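Local coordinates for glucoamylase (Thermoanaerobacterium thermosaccharolyticum, PDB 1LF6), which hydrolyses terminal alpha-1,4-linked glucose units successively from the non-reducing ends of starch-type chains, probably releasing beta-D-glucose, and probably hydrolyses isomaltose better than eukaryotic glucoamylases do, at residues L455-A459 with Y474-A478; A449-A453 with E538-V544. One frame throughout, in Å; residues are numbered along the deposited sequence.

Contact 1: L455-A459 with Y474-A478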
# COMPACT_ATOMS: atom_id res chain seq x y z
N LEU A 455 26.90 -8.01 5.24
CA LEU A 455 28.27 -7.86 5.70
C LEU A 455 29.26 -8.06 4.55
O LEU A 455 30.33 -7.46 4.53
CB LEU A 455 28.57 -8.84 6.85
CG LEU A 455 27.87 -8.57 8.19
CD1 LEU A 455 28.30 -9.62 9.21
CD2 LEU A 455 28.23 -7.18 8.71
N THR A 456 28.89 -8.91 3.59
CA THR A 456 29.74 -9.15 2.43
C THR A 456 29.77 -7.87 1.59
O THR A 456 30.83 -7.44 1.13
CB THR A 456 29.22 -10.36 1.59
OG1 THR A 456 29.32 -11.57 2.35
CG2 THR A 456 30.04 -10.51 0.31
N CYS A 457 28.61 -7.25 1.39
CA CYS A 457 28.54 -6.01 0.62
C CYS A 457 29.25 -4.89 1.39
O CYS A 457 29.86 -4.01 0.78
CB CYS A 457 27.08 -5.61 0.36
SG CYS A 457 26.15 -6.76 -0.68
N ALA A 458 29.17 -4.94 2.71
CA ALA A 458 29.82 -3.92 3.54
C ALA A 458 31.33 -4.03 3.40
O ALA A 458 32.03 -3.02 3.39
CB ALA A 458 29.41 -4.09 5.00
N ALA A 459 31.82 -5.26 3.31
CA ALA A 459 33.25 -5.50 3.16
C ALA A 459 33.72 -4.97 1.80
O ALA A 459 34.80 -4.39 1.70
CB ALA A 459 33.54 -6.99 3.26
N TYR A 474 34.46 -7.53 8.50
CA TYR A 474 33.12 -7.79 8.00
C TYR A 474 33.02 -9.14 7.30
O TYR A 474 32.14 -9.94 7.62
CB TYR A 474 32.70 -6.67 7.04
CG TYR A 474 32.54 -5.32 7.70
CD1 TYR A 474 32.65 -4.15 6.96
CD2 TYR A 474 32.27 -5.21 9.07
CE1 TYR A 474 32.50 -2.90 7.56
CE2 TYR A 474 32.12 -3.96 9.68
CZ TYR A 474 32.24 -2.81 8.92
OH TYR A 474 32.12 -1.57 9.51
N GLN A 475 33.92 -9.40 6.36
CA GLN A 475 33.90 -10.66 5.62
C GLN A 475 34.11 -11.88 6.49
O GLN A 475 33.47 -12.91 6.29
CB GLN A 475 34.94 -10.66 4.51
CG GLN A 475 34.46 -10.02 3.23
CD GLN A 475 33.25 -10.72 2.60
OE1 GLN A 475 32.70 -10.24 1.62
NE2 GLN A 475 32.84 -11.86 3.17
N GLU A 476 35.02 -11.79 7.46
CA GLU A 476 35.28 -12.90 8.36
C GLU A 476 34.01 -13.26 9.12
O GLU A 476 33.69 -14.44 9.29
CB GLU A 476 36.39 -12.54 9.35
CG GLU A 476 37.78 -12.99 8.92
CD GLU A 476 38.86 -12.53 9.88
OE1 GLU A 476 38.72 -12.77 11.10
OE2 GLU A 476 39.86 -11.93 9.42
N LYS A 477 33.29 -12.24 9.57
CA LYS A 477 32.05 -12.44 10.30
C LYS A 477 31.04 -13.09 9.36
O LYS A 477 30.41 -14.09 9.71
CB LYS A 477 31.52 -11.09 10.80
CG LYS A 477 30.39 -11.19 11.81
CD LYS A 477 30.85 -11.84 13.13
CE LYS A 477 31.88 -10.99 13.85
NZ LYS A 477 32.25 -11.59 15.17
N ALA A 478 30.90 -12.53 8.16
CA ALA A 478 29.97 -13.04 7.17
C ALA A 478 30.22 -14.52 6.87
O ALA A 478 29.28 -15.31 6.81
CB ALA A 478 30.07 -12.22 5.88
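Residues 455-459 and 474-478 run nearly antiparallel, their helix axes crossing at -160° and approaching to 8.1 Å, with Thr-456 opposite Gln-475 and Ala-459 opposite Tyr-474. So close a spacing is allowed by alanines at the interface: Ala-478 CB sits against Leu-455 CB at 3.8 Å, and Ala-459 CB lies 3.9 Å from Tyr-474 CB. The tyrosine ring meets Ala-458 obliquely, its CD1 3.8 Å from Ala-458 CB, while its OH hydrogen-bonds Asp-423. On the same flank Leu-455 CD1 lies 3.7 Å from Lys-477 CG; bends at chi2 and chi3 then lead the ammonium group away. On the other flank Gln-475 folds at chi2 (-61°), which lays OE1 against Thr-456 CA, 3.3 Å away, and the CG2 methyl, with NE2 on the OG1 side but not bonded to it. Thr-456 OG1 instead bonds back to Val-452 O within its own helix. Replacing Gln-475 by an alanine is likely to leave Thr-456 and the Ala-459 methyl less covered on this flank. Together the two segments form part of a helical hairpin of the (alpha/alpha) barrel, with helix 414-428 packed on the Tyr-474 flank, helix 676-682 on the Gln-475 flank and helix 395-407 against Cys-457 and Ala-458.

Contact 2: A449-A453 with E538-V544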
# COMPACT_ATOMS: atom_id res chain seq x y z
N ALA A 449 20.46 -14.80 6.17
CA ALA A 449 20.85 -14.67 4.78
C ALA A 449 21.11 -13.19 4.50
O ALA A 449 22.09 -12.83 3.83
CB ALA A 449 19.74 -15.18 3.85
N ALA A 450 20.22 -12.35 5.01
CA ALA A 450 20.35 -10.90 4.84
C ALA A 450 21.61 -10.38 5.53
O ALA A 450 22.28 -9.50 5.00
CB ALA A 450 19.12 -10.20 5.41
N GLU A 451 21.91 -10.93 6.71
CA GLU A 451 23.09 -10.51 7.47
C GLU A 451 24.39 -10.88 6.77
O GLU A 451 25.35 -10.10 6.78
CB GLU A 451 23.07 -11.13 8.88
CG GLU A 451 21.94 -10.61 9.77
CD GLU A 451 21.96 -11.22 11.16
OE1 GLU A 451 22.59 -10.64 12.06
OE2 GLU A 451 21.35 -12.30 11.34
N VAL A 452 24.43 -12.07 6.18
CA VAL A 452 25.62 -12.53 5.46
C VAL A 452 25.83 -11.67 4.20
O VAL A 452 26.94 -11.22 3.93
CB VAL A 452 25.50 -14.02 5.03
CG1 VAL A 452 26.62 -14.39 4.06
CG2 VAL A 452 25.56 -14.92 6.26
N ALA A 453 24.76 -11.46 3.44
CA ALA A 453 24.82 -10.65 2.24
C ALA A 453 25.23 -9.21 2.58
O ALA A 453 26.08 -8.62 1.93
CB ALA A 453 23.47 -10.65 1.54
N GLU A 538 15.05 -17.04 0.91
CA GLU A 538 15.85 -15.82 0.87
C GLU A 538 17.32 -16.21 0.78
O GLU A 538 18.14 -15.44 0.27
CB GLU A 538 15.61 -15.00 2.13
CG GLU A 538 14.31 -14.23 2.12
CD GLU A 538 14.32 -13.09 1.12
OE1 GLU A 538 14.09 -13.34 -0.08
OE2 GLU A 538 14.58 -11.94 1.55
N LEU A 539 17.63 -17.40 1.29
CA LEU A 539 18.99 -17.93 1.27
C LEU A 539 19.49 -17.99 -0.17
O LEU A 539 20.62 -17.59 -0.45
CB LEU A 539 19.03 -19.34 1.87
CG LEU A 539 18.90 -19.48 3.40
CD1 LEU A 539 18.55 -20.92 3.75
CD2 LEU A 539 20.21 -19.05 4.08
N VAL A 540 18.66 -18.49 -1.08
CA VAL A 540 19.05 -18.59 -2.49
C VAL A 540 18.90 -17.24 -3.20
O VAL A 540 19.74 -16.85 -4.01
CB VAL A 540 18.21 -19.67 -3.22
CG1 VAL A 540 18.30 -21.01 -2.47
CG2 VAL A 540 16.77 -19.23 -3.32
N ARG A 541 17.82 -16.52 -2.90
CA ARG A 541 17.55 -15.22 -3.49
C ARG A 541 18.74 -14.27 -3.30
O ARG A 541 19.10 -13.51 -4.20
CB ARG A 541 16.30 -14.61 -2.84
CG ARG A 541 15.87 -13.26 -3.39
CD ARG A 541 15.59 -13.31 -4.89
NE ARG A 541 14.88 -12.11 -5.33
CZ ARG A 541 13.57 -11.91 -5.20
NH1 ARG A 541 13.03 -10.77 -5.63
NH2 ARG A 541 12.78 -12.84 -4.67
N LEU A 542 19.36 -14.32 -2.13
CA LEU A 542 20.50 -13.45 -1.82
C LEU A 542 21.87 -14.01 -2.21
O LEU A 542 22.88 -13.34 -2.02
CB LEU A 542 20.49 -13.10 -0.33
CG LEU A 542 19.42 -12.09 0.08
CD1 LEU A 542 19.13 -12.20 1.57
CD2 LEU A 542 19.89 -10.69 -0.29
N GLY A 543 21.89 -15.22 -2.77
CA GLY A 543 23.15 -15.84 -3.18
C GLY A 543 23.97 -16.43 -2.05
O GLY A 543 25.19 -16.61 -2.17
N VAL A 544 23.30 -16.75 -0.95
CA VAL A 544 23.95 -17.32 0.22
C VAL A 544 24.01 -18.85 0.12
O VAL A 544 24.97 -19.47 0.59
CB VAL A 544 23.21 -16.88 1.51
CG1 VAL A 544 23.83 -17.54 2.73
CG2 VAL A 544 23.29 -15.36 1.64
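Apolar packing joins Ala-449 to Leu-539, Leu-542 and Val-544, setting one turn of helix 445-464 against the short helix 538-541 and the turn that ends it, inside the catalytic (alpha/alpha) barrel. The Ala-449 methyl is central. It comes to 3.8 Å from Leu-539 CA, close against the backbone of the short helix, and is met by Leu-542 CD1 at 3.8 Å and Leu-539 CD2 at 3.9 Å. Leu-542 straddles a turn of the longer helix: CD1 lies over the Ala-449 to Ala-450 peptide, 3.6 Å from Ala-450 N, while CD2 reaches Ala-453 CB at 4.0 Å. With CG1 anti to N (chi1 176°), Val-544 turns its CG2 branch to Ala-449, 3.6 Å from Ala-449 O, and CG2 also touches Val-452 CG1. Between Leu-542 and Val-544, Gly-543, with positive phi (78°), makes a Schellman motif: Gly-543 N bonds to Val-540 O and Val-544 N to Leu-539 O, turning the chain so that Val-544 as well as Leu-542 faces the alanines. Arg-541 takes no part, its guanidinium making salt bridges to Asp-673 and Glu-658. Glu-538 lies at the edge, its ion pair to Arg-436 long and weak, its side chain about 10 Å from that of Glu-435, probably the proton acceptor. With aliphatic groups meeting each other and backbone atoms, and no polar bond across it, the contact depends on shape and burial, and the small alanines probably let the turn come so near.

How the contacts relate
Both contacts draw on helix 445-464, contact 2 through its earlier turns and contact 1 through the next, with centres about 12 Å apart. They meet where Ala-478 O packs on Val-452 CG2, 3.8 Å away. Both are largely buried, but contact 1 has a partly exposed edge at Gln-475 and Lys-477, whereas contact 2 has just Glu-538 there. Contact 1 joins neighbours in sequence, two long helices with polar groups flanking an apolar seam; contact 2 joins segments with 84 residues between them, aliphatic groups of a capped turn closing on alanines. Helices 395-407 and 676-682 adjoin both, and helix 468-489, a partner in contact 1, also borders contact 2.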